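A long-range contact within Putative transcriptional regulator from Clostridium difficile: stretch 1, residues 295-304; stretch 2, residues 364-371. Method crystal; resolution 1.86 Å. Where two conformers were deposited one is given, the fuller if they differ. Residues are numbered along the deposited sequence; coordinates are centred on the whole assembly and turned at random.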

# COMPACT_ATOMS: atom_id res chain seq x y z
N MSE A 295 2.67 3.99 -25.64
CA MSE A 295 1.89 3.31 -24.58
C MSE A 295 0.98 4.23 -23.77
O MSE A 295 0.53 3.86 -22.66
CB MSE A 295 2.83 2.55 -23.65
CG MSE A 295 3.50 1.37 -24.29
SE MSE A 295 2.26 -0.00 -24.73
CE MSE A 295 1.78 -0.63 -22.91
N SER A 296 0.65 5.39 -24.30
CA SER A 296 -0.27 6.30 -23.60
C SER A 296 -1.66 5.66 -23.42
O SER A 296 -2.19 4.97 -24.30
CB SER A 296 -0.37 7.66 -24.31
OG SER A 296 0.83 8.41 -24.06
N ASN A 297 -2.20 5.87 -22.23
CA ASN A 297 -3.47 5.33 -21.81
C ASN A 297 -3.53 3.78 -21.78
O ASN A 297 -4.62 3.24 -21.78
CB ASN A 297 -4.60 5.95 -22.63
CG ASN A 297 -4.62 7.49 -22.53
OD1 ASN A 297 -4.29 8.19 -23.49
ND2 ASN A 297 -4.99 8.02 -21.37
N ARG A 298 -2.37 3.11 -21.70
CA ARG A 298 -2.30 1.64 -21.58
C ARG A 298 -1.86 1.10 -20.22
O ARG A 298 -2.03 -0.09 -19.94
CB ARG A 298 -1.35 1.09 -22.66
CG ARG A 298 -1.68 1.54 -24.08
CD ARG A 298 -3.09 1.15 -24.49
NE ARG A 298 -3.18 -0.24 -24.95
CZ ARG A 298 -4.27 -0.80 -25.45
NH1 ARG A 298 -5.42 -0.11 -25.51
NH2 ARG A 298 -4.23 -2.06 -25.87
N LEU A 299 -1.37 1.98 -19.35
CA LEU A 299 -0.66 1.58 -18.12
C LEU A 299 -1.16 2.46 -17.00
O LEU A 299 -1.26 3.70 -17.15
CB LEU A 299 0.86 1.81 -18.28
CG LEU A 299 1.58 1.15 -19.44
CD1 LEU A 299 3.01 1.66 -19.60
CD2 LEU A 299 1.55 -0.41 -19.30
N GLY A 300 -1.53 1.82 -15.89
CA GLY A 300 -2.06 2.55 -14.74
C GLY A 300 -1.44 2.21 -13.39
O GLY A 300 -0.54 1.36 -13.26
N GLY A 301 -1.97 2.87 -12.37
CA GLY A 301 -1.49 2.71 -11.01
C GLY A 301 -2.25 3.62 -10.04
O GLY A 301 -3.43 3.94 -10.27
N TYR A 302 -1.55 4.02 -8.99
CA TYR A 302 -1.99 5.05 -8.04
C TYR A 302 -0.99 6.21 -8.06
O TYR A 302 0.13 6.07 -8.57
CB TYR A 302 -2.04 4.50 -6.62
CG TYR A 302 -2.90 3.29 -6.34
CD1 TYR A 302 -4.09 3.06 -7.05
CD2 TYR A 302 -2.58 2.42 -5.31
CE1 TYR A 302 -4.92 1.99 -6.75
CE2 TYR A 302 -3.37 1.32 -4.99
CZ TYR A 302 -4.55 1.10 -5.71
OH TYR A 302 -5.34 0.01 -5.39
N PRO A 303 -1.36 7.38 -7.50
CA PRO A 303 -0.39 8.47 -7.35
C PRO A 303 0.83 8.10 -6.49
O PRO A 303 1.89 8.72 -6.63
CB PRO A 303 -1.21 9.57 -6.63
CG PRO A 303 -2.55 9.31 -7.01
CD PRO A 303 -2.68 7.82 -7.05
N MSE A 304 0.65 7.16 -5.57
CA MSE A 304 1.75 6.69 -4.71
C MSE A 304 1.49 5.26 -4.24
O MSE A 304 0.35 4.82 -4.24
CB MSE A 304 1.98 7.64 -3.51
CG MSE A 304 0.76 8.05 -2.69
SE MSE A 304 1.08 9.56 -1.45
CE MSE A 304 2.65 8.97 -0.48
N VAL A 364 -8.99 1.55 2.16
CA VAL A 364 -8.86 2.66 1.21
C VAL A 364 -8.42 2.15 -0.15
O VAL A 364 -7.67 1.20 -0.24
CB VAL A 364 -7.86 3.76 1.74
CG1 VAL A 364 -6.56 3.18 2.19
CG2 VAL A 364 -7.60 4.86 0.71
N ILE A 365 -8.94 2.79 -1.20
CA ILE A 365 -8.47 2.60 -2.57
C ILE A 365 -8.18 3.99 -3.05
O ILE A 365 -9.01 4.87 -2.87
CB ILE A 365 -9.56 1.98 -3.52
CG1 ILE A 365 -10.00 0.58 -3.06
CG2 ILE A 365 -9.05 1.95 -5.00
CD1 ILE A 365 -8.91 -0.48 -3.07
N LEU A 366 -7.02 4.22 -3.63
CA LEU A 366 -6.69 5.56 -4.16
C LEU A 366 -7.26 5.73 -5.57
O LEU A 366 -7.50 4.75 -6.26
CB LEU A 366 -5.17 5.76 -4.20
CG LEU A 366 -4.53 5.70 -2.82
CD1 LEU A 366 -2.99 5.84 -2.94
CD2 LEU A 366 -5.12 6.80 -1.93
N SER A 367 -7.44 6.99 -5.97
CA SER A 367 -7.85 7.31 -7.32
C SER A 367 -6.84 6.81 -8.31
O SER A 367 -5.66 6.69 -8.03
CB SER A 367 -8.03 8.81 -7.54
OG SER A 367 -9.26 9.23 -6.99
N GLN A 368 -7.35 6.49 -9.49
CA GLN A 368 -6.57 5.93 -10.55
C GLN A 368 -5.60 6.97 -11.11
O GLN A 368 -5.95 8.12 -11.32
CB GLN A 368 -7.50 5.48 -11.68
CG GLN A 368 -6.76 4.83 -12.82
CD GLN A 368 -7.68 4.45 -13.97
OE1 GLN A 368 -8.55 5.21 -14.35
NE2 GLN A 368 -7.42 3.31 -14.58
N LEU A 369 -4.40 6.52 -11.44
CA LEU A 369 -3.51 7.32 -12.27
C LEU A 369 -3.25 6.54 -13.53
O LEU A 369 -2.94 5.35 -13.46
CB LEU A 369 -2.20 7.60 -11.50
CG LEU A 369 -1.10 8.29 -12.33
CD1 LEU A 369 -1.50 9.75 -12.65
CD2 LEU A 369 0.24 8.24 -11.58
N ILE A 370 -3.42 7.18 -14.69
CA ILE A 370 -3.09 6.53 -15.96
C ILE A 370 -1.88 7.26 -16.52
O ILE A 370 -1.86 8.47 -16.59
CB ILE A 370 -4.28 6.53 -16.97
CG1 ILE A 370 -5.49 5.74 -16.41
CG2 ILE A 370 -3.85 5.92 -18.29
CD1 ILE A 370 -6.79 5.98 -17.14
N TYR A 371 -0.84 6.52 -16.81
CA TYR A 371 0.39 7.10 -17.35
C TYR A 371 0.20 7.68 -18.75
O TYR A 371 -0.51 7.11 -19.58
CB TYR A 371 1.51 6.04 -17.32
CG TYR A 371 1.93 5.72 -15.91
CD1 TYR A 371 2.49 6.71 -15.10
CD2 TYR A 371 1.74 4.46 -15.37
CE1 TYR A 371 2.90 6.44 -13.81
CE2 TYR A 371 2.08 4.20 -14.04
CZ TYR A 371 2.66 5.20 -13.27
OH TYR A 371 3.04 4.92 -12.00
OXT TYR A 371 0.79 8.74 -19.06
O HOH W 1 -0.19 4.44 -20.31
O HOH W 2 1.88 9.31 -21.31

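The C-terminal residues of the chain, 364-371, run antiparallel to stretch 295-304, and the two together bury 681 Å² of surface. The pairing is a short two-residue ladder in which Gly301 and Leu369 form the hydrogen-bonded pair: Gly301 N donates to Leu369 O at 2.9 Å, and Leu369 N returns the bond to Gly301 O at 3.0 Å, the second being much the straighter. Gly300 and Ile370 form the adjoining non-hydrogen-bonded pair, their CA atoms 4.3 Å apart. The backbones come close here, with Gly300 CA 3.2 Å from Leu369 O.

Tyr302, Tyr371 and Leu366 have the most surface covered, and they lie toward the two ends of the ladder. Tyr302 points its CA-to-CB bond away from the partner stretch, yet its ring still packs against it. Leu366, which points toward stretch 295-304, places CB over one face of that ring, 4.2 Å from the centroid and 22° off the normal, a CH-pi contact between an aliphatic carbon and the aromatic cloud. Ile365 extends this apolar patch, with its CG2 4.5 Å from Tyr302 CE1. Leu366 also reaches the two residues that follow the tyrosine: its CB is 4.3 Å from Pro303 CD, and its CD1 is 4.4 Å from Met304 CG, a selenomethionine carbon. Pro303 is wedged against the backbone as well, with CD 3.3 Å from Ser367 O. That carbonyl oxygen is buried by the contact and has no hydrogen-bonding partner in the model. Leu369 adds to the packing beside the proline through CB, 4.5 Å from Pro303 CD.

At the other end, Tyr371 hydrogen-bonds to the other stretch through its backbone, while its ring packs on it. Tyr371 N donates to Leu299 O at 2.9 Å, continuing the backbone pairing past Gly300 and Ile370, while Ile370 CA makes a CA-H...O contact with the same Leu299 O at 3.6 Å. The tyrosine ring lies alongside Leu299, with Tyr371 CD2 4.0 Å from Leu299 CB, and its hydroxyl is hydrogen-bonded elsewhere in the structure.

The terminal carboxylate meets the type II turn from Met295 to Arg298, which is closed by Arg298 N donating to Met295 O at 3.1 Å. Asn297 N makes a weak hydrogen bond to Tyr371 O at 3.4 Å. Water 1 supplements it, accepting from Leu299 N at 2.9 Å and lying 2.8 Å from Tyr371 O. Water 2 donates to Tyr371 OXT at 2.6 Å and accepts from Ser296 OG at 3.1 Å, so both carboxylate oxygens are linked to the turn.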